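Protein ACDH-11, isoform b (Caenorhabditis elegans, PDB 4Y9J) belongs to the acyl-CoA dehydrogenase family of flavoproteins and binds flavin-adenine dinucleotide within a four-chain assembly. Local coordinates at residues B[48-53]-B[125-130]; B[55-60]-B[129-134]; B[80-83]-B[87-90]; B[275-278]-B[282-285]. All coordinates share one frame; numbering follows the deposited sequence.

Interaction 1: B[48-53]-B[125-130]; sequences MRVAAD and RIHQVA
H127 reaches from helix 121-135 to helix 44-74 and meets three side chains there: R49, V50 and D53. The two helix segments run nearly parallel, 15° apart, with axes 10.6 Å from each other. The H127 ring stands straight out into this gap, because CG is anti to the backbone N (chi1 -180°). Its NE2 donates to D53 OD2 at 2.9 Å. The acceptor lies in the ring plane, but the carboxylate is turned 75° from that plane. It is met on the anti side, tilted well out of the carboxylate plane. V50 lies over one face of the ring. Its CG1 sits 4.0 Å from the H127 ring centroid, a CH-pi contact. The other ring nitrogen, H127 ND1, is hydrogen-bonded to a water at 2.7 Å. That water accepts from R49 NH1 at 2.8 Å. The R49 chain bends at chi3 and brings NH1 near the ring edge, while its NH2 forms a salt bridge with E46. Bonds at both nitrogens probably hold the ring in this rotation. The carboxylate would probably favour a proton on NE2.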
loop_
_atom_site.group_PDB
_atom_site.type_symbol
_atom_site.label_atom_id
_atom_site.label_comp_id
_atom_site.label_asym_id
_atom_site.label_seq_id
_atom_site.Cartn_x
_atom_site.Cartn_y
_atom_site.Cartn_z
ATOM N N MET B 48 -23.772 -41.074 14.665
ATOM C CA MET B 48 -22.749 -41.600 13.745
ATOM C C MET B 48 -22.670 -40.795 12.488
ATOM O O MET B 48 -21.589 -40.450 12.050
ATOM C CB MET B 48 -22.980 -43.080 13.353
ATOM C CG MET B 48 -22.758 -44.117 14.441
ATOM S SD MET B 48 -21.128 -44.080 15.228
ATOM C CE MET B 48 -21.277 -45.494 16.340
ATOM N N ARG B 49 -23.818 -40.473 11.932
ATOM C CA ARG B 49 -23.847 -39.718 10.705
ATOM C C ARG B 49 -23.243 -38.347 10.925
ATOM O O ARG B 49 -22.446 -37.847 10.120
ATOM C CB ARG B 49 -25.297 -39.597 10.209
ATOM C CG ARG B 49 -25.462 -38.752 8.941
ATOM C CD ARG B 49 -26.919 -38.729 8.530
ATOM N NE ARG B 49 -27.763 -38.089 9.532
ATOM C CZ ARG B 49 -27.862 -36.770 9.702
ATOM N NH1 ARG B 49 -27.151 -35.926 8.961
ATOM N NH2 ARG B 49 -28.641 -36.285 10.653
ATOM N N VAL B 50 -23.606 -37.727 12.038
ATOM C CA VAL B 50 -23.209 -36.378 12.301
ATOM C C VAL B 50 -21.743 -36.301 12.601
ATOM O O VAL B 50 -21.041 -35.411 12.062
ATOM C CB VAL B 50 -24.074 -35.758 13.397
ATOM C CG1 VAL B 50 -23.561 -34.418 13.817
ATOM C CG2 VAL B 50 -25.504 -35.648 12.890
ATOM N N ALA B 51 -21.234 -37.234 13.390
ATOM C CA ALA B 51 -19.827 -37.213 13.726
ATOM C C ALA B 51 -18.975 -37.519 12.519
ATOM O O ALA B 51 -17.896 -36.955 12.398
ATOM C CB ALA B 51 -19.488 -38.209 14.826
ATOM N N ALA B 52 -19.413 -38.406 11.636
ATOM C CA ALA B 52 -18.590 -38.646 10.435
ATOM C C ALA B 52 -18.535 -37.393 9.566
ATOM O O ALA B 52 -17.464 -37.032 9.101
ATOM C CB ALA B 52 -19.051 -39.832 9.642
ATOM N N ASP B 53 -19.644 -36.680 9.421
ATOM C CA ASP B 53 -19.598 -35.440 8.652
ATOM C C ASP B 53 -18.628 -34.404 9.247
ATOM O O ASP B 53 -17.822 -33.785 8.555
ATOM C CB ASP B 53 -20.966 -34.818 8.514
ATOM C CG ASP B 53 -20.946 -33.582 7.632
ATOM O OD1 ASP B 53 -20.631 -33.661 6.409
ATOM O OD2 ASP B 53 -21.286 -32.555 8.143
ATOM N N ARG B 125 -30.156 -28.811 14.076
ATOM C CA ARG B 125 -29.600 -27.586 14.589
ATOM C C ARG B 125 -28.358 -27.905 15.402
ATOM O O ARG B 125 -27.403 -27.140 15.391
ATOM C CB ARG B 125 -30.610 -26.750 15.397
ATOM C CG ARG B 125 -31.676 -26.033 14.566
ATOM C CD ARG B 125 -31.075 -24.964 13.639
ATOM N NE ARG B 125 -32.064 -24.014 13.159
ATOM C CZ ARG B 125 -31.828 -22.999 12.336
ATOM N NH1 ARG B 125 -30.610 -22.804 11.801
ATOM N NH2 ARG B 125 -32.831 -22.194 12.027
ATOM N N ILE B 126 -28.362 -29.067 16.042
ATOM C CA ILE B 126 -27.173 -29.486 16.779
ATOM C C ILE B 126 -26.031 -29.736 15.782
ATOM O O ILE B 126 -24.922 -29.265 15.976
ATOM C CB ILE B 126 -27.465 -30.707 17.711
ATOM C CG1 ILE B 126 -28.353 -30.227 18.869
ATOM C CG2 ILE B 126 -26.172 -31.259 18.274
ATOM C CD1 ILE B 126 -29.035 -31.329 19.656
ATOM N N HIS B 127 -26.331 -30.457 14.707
ATOM C CA HIS B 127 -25.357 -30.749 13.694
ATOM C C HIS B 127 -24.819 -29.393 13.136
ATOM O O HIS B 127 -23.631 -29.167 13.120
ATOM C CB HIS B 127 -26.023 -31.598 12.612
ATOM C CG HIS B 127 -25.138 -31.996 11.480
ATOM N ND1 HIS B 127 -25.573 -32.828 10.479
ATOM C CD2 HIS B 127 -23.839 -31.736 11.217
ATOM C CE1 HIS B 127 -24.593 -33.042 9.621
ATOM N NE2 HIS B 127 -23.532 -32.368 10.043
ATOM N N GLN B 128 -25.730 -28.509 12.782
ATOM C CA GLN B 128 -25.416 -27.239 12.172
ATOM C C GLN B 128 -24.592 -26.390 13.048
ATOM O O GLN B 128 -23.552 -25.822 12.602
ATOM C CB GLN B 128 -26.686 -26.499 11.762
ATOM C CG GLN B 128 -26.409 -25.230 10.970
ATOM C CD GLN B 128 -27.502 -24.200 11.021
ATOM O OE1 GLN B 128 -28.391 -24.229 11.881
ATOM N NE2 GLN B 128 -27.411 -23.236 10.114
ATOM N N VAL B 129 -24.992 -26.253 14.308
ATOM C CA VAL B 129 -24.208 -25.485 15.251
ATOM C C VAL B 129 -22.774 -26.017 15.467
ATOM O O VAL B 129 -21.832 -25.252 15.493
ATOM C CB VAL B 129 -24.990 -25.241 16.588
ATOM C CG1 VAL B 129 -24.096 -24.668 17.649
ATOM C CG2 VAL B 129 -26.108 -24.249 16.335
ATOM N N ALA B 130 -22.613 -27.333 15.548
ATOM C CA ALA B 130 -21.269 -27.954 15.663
ATOM C C ALA B 130 -20.404 -27.660 14.415
ATOM O O ALA B 130 -19.207 -27.360 14.501
ATOM C CB ALA B 130 -21.446 -29.489 15.833
HETATM O O HOH W 1 -28.127 -33.522 10.034
#

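Interaction 2: B[55-60]-B[129-134]; sequences SKFGDR and VAKLFL
This is a buried helix-helix contact in which a lysine chain packs over a phenylalanine ring. It joins helix 44-74 to helix 121-135 within the AidB-like N-terminal region of the chain. F57 and K131 carry it, with L134 beside them. No hydrogen bond crosses between the two segments. F57 points toward the other helix, its CG anti to the backbone N (chi1 -171°), and presents a ring face to K131. The lysine chain runs extended beyond CG and crosses the phenylalanine side chain at about a right angle. Its CG touches the rim, with K131 CG 3.6 Å from F57 CD2. Farther out, K131 CE lies over the same ring, 3.9 Å from the F57 centroid and 21° off the normal. The methylene next to the charge therefore makes a CH-pi contact. K131 NZ is 5.0 Å from the F57 centroid, still over the face, and adds a longer cation-pi interaction. The charge has stronger partners in the carboxylates of E108 and D53, which form salt bridges with NZ. These probably steady the end of the chain while the ring supports its methylenes. L134 adds an apolar contact: its CB is 4.3 Å from F57 CD2, approaching the ring obliquely. L54, also on helix 44-74, packs on both K131 and L134. V129 and F133 touch both helices 304-338 and 352-383; L132 touches 304-338. The arrangement belongs to the packed helices of the acyl-CoA dehydrogenase fold, whose N-terminal domain is alpha-helical.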
loop_
_atom_site.group_PDB
_atom_site.type_symbol
_atom_site.label_atom_id
_atom_site.label_comp_id
_atom_site.label_asym_id
_atom_site.label_seq_id
_atom_site.Cartn_x
_atom_site.Cartn_y
_atom_site.Cartn_z
ATOM N N SER B 55 -16.141 -34.859 11.454
ATOM C CA SER B 55 -14.780 -35.298 11.443
ATOM C C SER B 55 -14.113 -35.079 10.061
ATOM O O SER B 55 -12.964 -34.593 9.993
ATOM C CB SER B 55 -14.681 -36.757 11.855
ATOM O OG SER B 55 -13.313 -37.060 12.041
ATOM N N LYS B 56 -14.844 -35.388 8.992
ATOM C CA LYS B 56 -14.390 -35.172 7.622
ATOM C C LYS B 56 -14.210 -33.688 7.391
ATOM O O LYS B 56 -13.149 -33.263 6.900
ATOM C CB LYS B 56 -15.347 -35.819 6.611
ATOM C CG LYS B 56 -15.029 -35.502 5.135
ATOM C CD LYS B 56 -15.866 -36.357 4.186
ATOM C CE LYS B 56 -15.715 -35.854 2.762
ATOM N NZ LYS B 56 -16.957 -36.103 1.996
ATOM N N PHE B 57 -15.177 -32.882 7.830
ATOM C CA PHE B 57 -15.041 -31.440 7.705
ATOM C C PHE B 57 -13.848 -30.890 8.440
ATOM O O PHE B 57 -13.198 -29.936 7.978
ATOM C CB PHE B 57 -16.346 -30.765 8.140
ATOM C CG PHE B 57 -16.425 -29.302 7.861
ATOM C CD1 PHE B 57 -16.226 -28.787 6.565
ATOM C CD2 PHE B 57 -16.719 -28.430 8.868
ATOM C CE1 PHE B 57 -16.320 -27.449 6.330
ATOM C CE2 PHE B 57 -16.806 -27.069 8.659
ATOM C CZ PHE B 57 -16.578 -26.569 7.377
ATOM N N GLY B 58 -13.549 -31.425 9.608
ATOM C CA GLY B 58 -12.357 -31.069 10.334
ATOM C C GLY B 58 -11.066 -31.245 9.571
ATOM O O GLY B 58 -10.166 -30.422 9.742
ATOM N N ASP B 59 -10.959 -32.283 8.748
ATOM C CA ASP B 59 -9.790 -32.446 7.905
ATOM C C ASP B 59 -9.794 -31.453 6.750
ATOM O O ASP B 59 -8.724 -31.012 6.268
ATOM C CB ASP B 59 -9.674 -33.820 7.331
ATOM C CG ASP B 59 -9.368 -34.893 8.370
ATOM O OD1 ASP B 59 -8.762 -34.639 9.449
ATOM O OD2 ASP B 59 -9.707 -36.052 8.064
ATOM N N ARG B 60 -10.982 -31.078 6.318
ATOM C CA ARG B 60 -11.077 -30.023 5.324
ATOM C C ARG B 60 -10.656 -28.681 5.885
ATOM O O ARG B 60 -10.096 -27.836 5.160
ATOM C CB ARG B 60 -12.458 -29.938 4.761
ATOM C CG ARG B 60 -12.504 -29.135 3.479
ATOM C CD ARG B 60 -13.881 -29.004 2.834
ATOM N NE ARG B 60 -13.716 -28.500 1.464
ATOM C CZ ARG B 60 -14.617 -28.514 0.498
ATOM N NH1 ARG B 60 -15.866 -28.902 0.673
ATOM N NH2 ARG B 60 -14.265 -28.060 -0.669
ATOM N N VAL B 129 -24.992 -26.253 14.308
ATOM C CA VAL B 129 -24.208 -25.485 15.251
ATOM C C VAL B 129 -22.774 -26.017 15.467
ATOM O O VAL B 129 -21.832 -25.252 15.493
ATOM C CB VAL B 129 -24.990 -25.241 16.588
ATOM C CG1 VAL B 129 -24.096 -24.668 17.649
ATOM C CG2 VAL B 129 -26.108 -24.249 16.335
ATOM N N ALA B 130 -22.613 -27.333 15.548
ATOM C CA ALA B 130 -21.269 -27.954 15.663
ATOM C C ALA B 130 -20.404 -27.660 14.415
ATOM O O ALA B 130 -19.207 -27.360 14.501
ATOM C CB ALA B 130 -21.446 -29.489 15.833
ATOM N N LYS B 131 -21.044 -27.696 13.249
ATOM C CA LYS B 131 -20.327 -27.463 12.010
ATOM C C LYS B 131 -19.877 -26.002 11.918
ATOM O O LYS B 131 -18.742 -25.731 11.542
ATOM C CB LYS B 131 -21.138 -27.896 10.784
ATOM C CG LYS B 131 -20.264 -28.217 9.598
ATOM C CD LYS B 131 -21.054 -28.858 8.461
ATOM C CE LYS B 131 -20.062 -29.495 7.503
ATOM N NZ LYS B 131 -20.709 -30.326 6.455
ATOM N N LEU B 132 -20.756 -25.082 12.281
ATOM C CA LEU B 132 -20.443 -23.678 12.377
ATOM C C LEU B 132 -19.332 -23.403 13.371
ATOM O O LEU B 132 -18.471 -22.499 13.140
ATOM C CB LEU B 132 -21.682 -22.861 12.768
ATOM C CG LEU B 132 -22.763 -22.784 11.706
ATOM C CD1 LEU B 132 -24.081 -22.376 12.361
ATOM C CD2 LEU B 132 -22.366 -21.751 10.663
ATOM N N PHE B 133 -19.356 -24.140 14.468
ATOM C CA PHE B 133 -18.318 -24.024 15.469
ATOM C C PHE B 133 -16.915 -24.452 14.948
ATOM O O PHE B 133 -15.897 -23.837 15.298
ATOM C CB PHE B 133 -18.725 -24.761 16.726
ATOM C CG PHE B 133 -17.641 -24.854 17.804
ATOM C CD1 PHE B 133 -17.292 -23.763 18.618
ATOM C CD2 PHE B 133 -16.941 -26.061 17.969
ATOM C CE1 PHE B 133 -16.318 -23.922 19.611
ATOM C CE2 PHE B 133 -15.996 -26.217 18.964
ATOM C CZ PHE B 133 -15.690 -25.171 19.790
ATOM N N LEU B 134 -16.854 -25.510 14.144
ATOM C CA LEU B 134 -15.613 -25.898 13.495
ATOM C C LEU B 134 -15.182 -24.859 12.429
ATOM O O LEU B 134 -13.990 -24.514 12.324
ATOM C CB LEU B 134 -15.738 -27.262 12.870
ATOM C CG LEU B 134 -16.128 -28.386 13.824
ATOM C CD1 LEU B 134 -16.225 -29.652 12.981
ATOM C CD2 LEU B 134 -15.110 -28.537 14.937
#

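Interaction 3: B[80-83]-B[87-90]; sequences EHQD and KRVD
Backbone bonds join H81 to V89 and D90, and D83 to K87, across the end of a beta hairpin. H81 O accepts twice, from V89 N at 2.8 Å and from D90 N at 3.0 Å. The D90 donor sits well above the carbonyl plane, 45° out of it. Between these bonds and the next, Q82 and R88 form a non-hydrogen-bonded pair. D83 N then donates to K87 O at 3.0 Å. The side chain of D83 returns a bond: K87 N donates to D83 OD1 at 3.1 Å, from above the carboxylate plane. D83 CG lies between its backbone N and carbonyl carbon (chi1 74°), which brings the carboxylate back over the turn. OD1 also accepts from W85 N.

Within 87-90, R88 grips D90 side-on in a two-nitrogen salt bridge, NE to OD2 and NH2 to OD1, the latter at 3.0 Å. The R88 and H81 side chains run side by side. H81 CG lies 3.8 Å above the face of the R88 guanidinium, toward its rim, with the planes 33° apart. D90 OD1 accepts from M271 N as well.

Apolar contact is slight. V89 CG1 packs 4.0 Å from D83 CB. Q82 also packs on V272 of a neighbouring subunit.

The chemistry is that of a polar surface hairpin. D83 ties the turn together, and D90 both holds the R88 guanidinium in place and links the hairpin to strand 269-274.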
loop_
_atom_site.group_PDB
_atom_site.type_symbol
_atom_site.label_atom_id
_atom_site.label_comp_id
_atom_site.label_asym_id
_atom_site.label_seq_id
_atom_site.Cartn_x
_atom_site.Cartn_y
_atom_site.Cartn_z
ATOM N N GLU B 80 -13.835 0.582 -5.664
ATOM C CA GLU B 80 -13.582 1.640 -6.643
ATOM C C GLU B 80 -14.838 2.253 -7.080
ATOM O O GLU B 80 -15.682 1.592 -7.682
ATOM C CB GLU B 80 -12.877 1.093 -7.867
ATOM C CG GLU B 80 -11.502 0.564 -7.529
ATOM C CD GLU B 80 -10.749 -0.118 -8.675
ATOM O OE1 GLU B 80 -11.264 -0.248 -9.807
ATOM O OE2 GLU B 80 -9.621 -0.573 -8.393
ATOM N N HIS B 81 -14.981 3.533 -6.788
ATOM C CA HIS B 81 -16.194 4.248 -7.098
ATOM C C HIS B 81 -16.435 4.338 -8.579
ATOM O O HIS B 81 -17.567 4.128 -9.005
ATOM C CB HIS B 81 -16.204 5.689 -6.546
ATOM C CG HIS B 81 -16.284 5.791 -5.040
ATOM N ND1 HIS B 81 -17.067 4.963 -4.251
ATOM C CD2 HIS B 81 -15.715 6.683 -4.186
ATOM C CE1 HIS B 81 -16.949 5.311 -2.978
ATOM N NE2 HIS B 81 -16.119 6.338 -2.907
ATOM N N GLN B 82 -15.411 4.766 -9.315
ATOM C CA GLN B 82 -15.519 5.098 -10.719
ATOM C C GLN B 82 -14.643 4.133 -11.529
ATOM O O GLN B 82 -13.662 3.568 -11.012
ATOM C CB GLN B 82 -14.974 6.547 -11.002
ATOM C CG GLN B 82 -15.113 7.583 -9.856
ATOM C CD GLN B 82 -16.542 7.952 -9.499
ATOM O OE1 GLN B 82 -16.882 8.332 -8.320
ATOM N NE2 GLN B 82 -17.400 7.793 -10.455
ATOM N N ASP B 83 -15.002 3.963 -12.781
ATOM C CA ASP B 83 -14.156 3.329 -13.763
ATOM C C ASP B 83 -13.181 4.389 -14.276
ATOM O O ASP B 83 -13.126 5.470 -13.727
ATOM C CB ASP B 83 -15.012 2.647 -14.856
ATOM C CG ASP B 83 -15.661 3.571 -15.827
ATOM O OD1 ASP B 83 -15.360 4.813 -15.928
ATOM O OD2 ASP B 83 -16.371 3.019 -16.713
ATOM N N LYS B 87 -17.513 6.922 -15.217
ATOM C CA LYS B 87 -18.765 6.274 -14.901
ATOM C C LYS B 87 -18.717 5.747 -13.528
ATOM O O LYS B 87 -17.743 5.175 -13.086
ATOM C CB LYS B 87 -18.965 5.169 -15.937
ATOM C CG LYS B 87 -20.325 4.541 -15.950
ATOM C CD LYS B 87 -20.474 3.886 -17.317
ATOM C CE LYS B 87 -21.388 2.667 -17.277
ATOM N NZ LYS B 87 -20.775 1.501 -16.582
ATOM N N ARG B 88 -19.756 5.991 -12.769
ATOM C CA ARG B 88 -19.812 5.494 -11.428
ATOM C C ARG B 88 -20.176 3.992 -11.475
ATOM O O ARG B 88 -21.141 3.646 -12.116
ATOM C CB ARG B 88 -20.918 6.211 -10.712
ATOM C CG ARG B 88 -21.110 5.667 -9.342
ATOM C CD ARG B 88 -20.259 6.449 -8.399
ATOM N NE ARG B 88 -20.282 5.786 -7.111
ATOM C CZ ARG B 88 -20.124 6.395 -5.940
ATOM N NH1 ARG B 88 -19.989 7.733 -5.847
ATOM N NH2 ARG B 88 -20.160 5.695 -4.872
ATOM N N VAL B 89 -19.367 3.155 -10.875
ATOM C CA VAL B 89 -19.523 1.694 -10.968
ATOM C C VAL B 89 -19.574 0.985 -9.634
ATOM O O VAL B 89 -20.164 -0.088 -9.563
ATOM C CB VAL B 89 -18.437 1.014 -11.849
ATOM C CG1 VAL B 89 -18.531 1.475 -13.313
ATOM C CG2 VAL B 89 -17.050 1.233 -11.300
ATOM N N ASP B 90 -19.050 1.573 -8.557
ATOM C CA ASP B 90 -19.108 0.948 -7.239
ATOM C C ASP B 90 -18.549 -0.497 -7.319
ATOM O O ASP B 90 -19.166 -1.469 -6.905
ATOM C CB ASP B 90 -20.561 0.975 -6.728
ATOM C CG ASP B 90 -21.092 2.431 -6.398
ATOM O OD1 ASP B 90 -20.795 2.845 -5.342
ATOM O OD2 ASP B 90 -21.827 3.143 -7.157
#

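Interaction 4: B[275-278]-B[282-285]; sequences KNKL and QLPT
K277 NZ is the tight point of this contact, gripped by two oxygens of the facing segment. It donates to T285 OG1 at 2.7 Å and to L283 O at 2.9 Å. The L283 bond comes from above the carbonyl plane, 37° out of it. A kink at chi3 (-84°) turns the end of the lysine chain in toward the threonine, which it crosses at about a right angle. NZ also donates to T280 O, so three oxygens hold it. The T285 hydroxyl in turn is bonded to S225 OG. L283 CB, CG and CD2 all lie 3.8 Å from K277 NZ, so the ammonium is flanked by an apolar side chain. A backbone bond closes the other end: K275 N donates to T285 O at 2.8 Å.

The two segments lie in the connection between strands 269-274 and 285-298 of the middle beta domain of the acyl-CoA dehydrogenase fold, with T285 opening strand 285-298. These strands pair antiparallel in its sheet. K277 and T285 belong to the flavin-adenine dinucleotide pocket, and the K277 side chain is about 4 Å from the bound cofactor.

The looser side lies between these bonds, where a water bridges K275 O and T285 N. It accepts from T285 N at 2.9 Å and lies 3.2 Å from K275 O. K275 CG only brushes T285 CG2, at 3.8 Å, and its chain then leads away to a salt bridge with E287. N276 points away from the facing segment and packs on E428 of a neighbouring subunit.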
loop_
_atom_site.group_PDB
_atom_site.type_symbol
_atom_site.label_atom_id
_atom_site.label_comp_id
_atom_site.label_asym_id
_atom_site.label_seq_id
_atom_site.Cartn_x
_atom_site.Cartn_y
_atom_site.Cartn_z
ATOM N N LYS B 275 -15.567 0.453 5.499
ATOM C CA LYS B 275 -15.010 0.719 6.828
ATOM C C LYS B 275 -13.562 0.242 6.941
ATOM O O LYS B 275 -13.112 -0.745 6.328
ATOM C CB LYS B 275 -15.830 0.034 7.922
ATOM C CG LYS B 275 -17.295 0.406 8.008
ATOM C CD LYS B 275 -17.482 1.891 8.363
ATOM C CE LYS B 275 -18.940 2.082 8.630
ATOM N NZ LYS B 275 -19.273 3.458 9.021
ATOM N N ASN B 276 -12.789 0.976 7.747
ATOM C CA ASN B 276 -11.441 0.587 8.155
ATOM C C ASN B 276 -11.449 0.069 9.583
ATOM O O ASN B 276 -11.581 0.851 10.525
ATOM C CB ASN B 276 -10.545 1.832 7.993
ATOM C CG ASN B 276 -9.111 1.588 8.431
ATOM O OD1 ASN B 276 -8.679 0.492 8.782
ATOM N ND2 ASN B 276 -8.370 2.689 8.477
ATOM N N LYS B 277 -11.406 -1.263 9.745
ATOM C CA LYS B 277 -11.891 -1.920 10.967
ATOM C C LYS B 277 -10.752 -2.524 11.741
ATOM O O LYS B 277 -9.740 -2.985 11.141
ATOM C CB LYS B 277 -12.882 -3.018 10.627
ATOM C CG LYS B 277 -14.088 -2.500 9.841
ATOM C CD LYS B 277 -15.146 -3.551 9.565
ATOM C CE LYS B 277 -14.727 -4.340 8.310
ATOM N NZ LYS B 277 -15.597 -5.533 8.100
ATOM N N LEU B 278 -10.885 -2.536 13.053
ATOM C CA LEU B 278 -9.914 -3.245 13.904
ATOM C C LEU B 278 -9.655 -4.680 13.488
ATOM O O LEU B 278 -8.479 -5.161 13.382
ATOM C CB LEU B 278 -10.354 -3.214 15.398
ATOM C CG LEU B 278 -9.579 -4.082 16.393
ATOM C CD1 LEU B 278 -8.073 -3.770 16.388
ATOM C CD2 LEU B 278 -10.200 -3.926 17.794
ATOM N N GLN B 282 -11.315 -9.057 6.644
ATOM C CA GLN B 282 -11.660 -9.931 5.550
ATOM C C GLN B 282 -12.997 -9.566 4.929
ATOM O O GLN B 282 -13.205 -9.766 3.715
ATOM C CB GLN B 282 -11.737 -11.422 5.985
ATOM C CG GLN B 282 -10.638 -11.937 6.920
ATOM C CD GLN B 282 -10.946 -11.698 8.403
ATOM O OE1 GLN B 282 -11.679 -10.798 8.790
ATOM N NE2 GLN B 282 -10.376 -12.507 9.203
ATOM N N LEU B 283 -13.900 -9.104 5.781
ATOM C CA LEU B 283 -15.309 -8.870 5.452
ATOM C C LEU B 283 -15.536 -7.485 4.823
ATOM O O LEU B 283 -15.137 -6.482 5.409
ATOM C CB LEU B 283 -16.089 -9.008 6.771
ATOM C CG LEU B 283 -17.523 -8.577 6.775
ATOM C CD1 LEU B 283 -18.361 -9.613 6.068
ATOM C CD2 LEU B 283 -17.994 -8.529 8.228
ATOM N N PRO B 284 -16.240 -7.395 3.685
ATOM C CA PRO B 284 -16.445 -6.027 3.214
ATOM C C PRO B 284 -17.608 -5.374 3.940
ATOM O O PRO B 284 -18.721 -5.904 3.873
ATOM C CB PRO B 284 -16.792 -6.209 1.763
ATOM C CG PRO B 284 -17.139 -7.641 1.621
ATOM C CD PRO B 284 -16.514 -8.403 2.670
ATOM N N THR B 285 -17.353 -4.347 4.686
ATOM C CA THR B 285 -18.424 -3.624 5.383
ATOM C C THR B 285 -18.427 -2.227 4.829
ATOM O O THR B 285 -17.430 -1.501 4.887
ATOM C CB THR B 285 -18.215 -3.642 6.924
ATOM O OG1 THR B 285 -18.164 -4.988 7.432
ATOM C CG2 THR B 285 -19.255 -2.806 7.645
HETATM O O HOH W 2 -14.726 -3.134 5.018
#

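In the fold
Interactions 1 and 2 hold the same two helices, 44-74 and 121-135, with centres 8 Å apart. They meet where D53 OD2 and K131 NZ form a 2.9 Å salt bridge. Interaction 1 is only partly buried and uses a histidine-carboxylate bond and a water; interaction 2 is fully buried and relies on ring-face packing. Interaction 3 is a surface hairpin, nested in the chain between the two helices yet about 39 Å from interaction 2 by centres. Backbone bonds and an ion pair dominate it. Interaction 4 is buried at the cofactor pocket, where a lysine donates to hydroxyl and carbonyl oxygens. It and interaction 3 both adjoin strand 269-274, their nearest atoms about 10 Å apart.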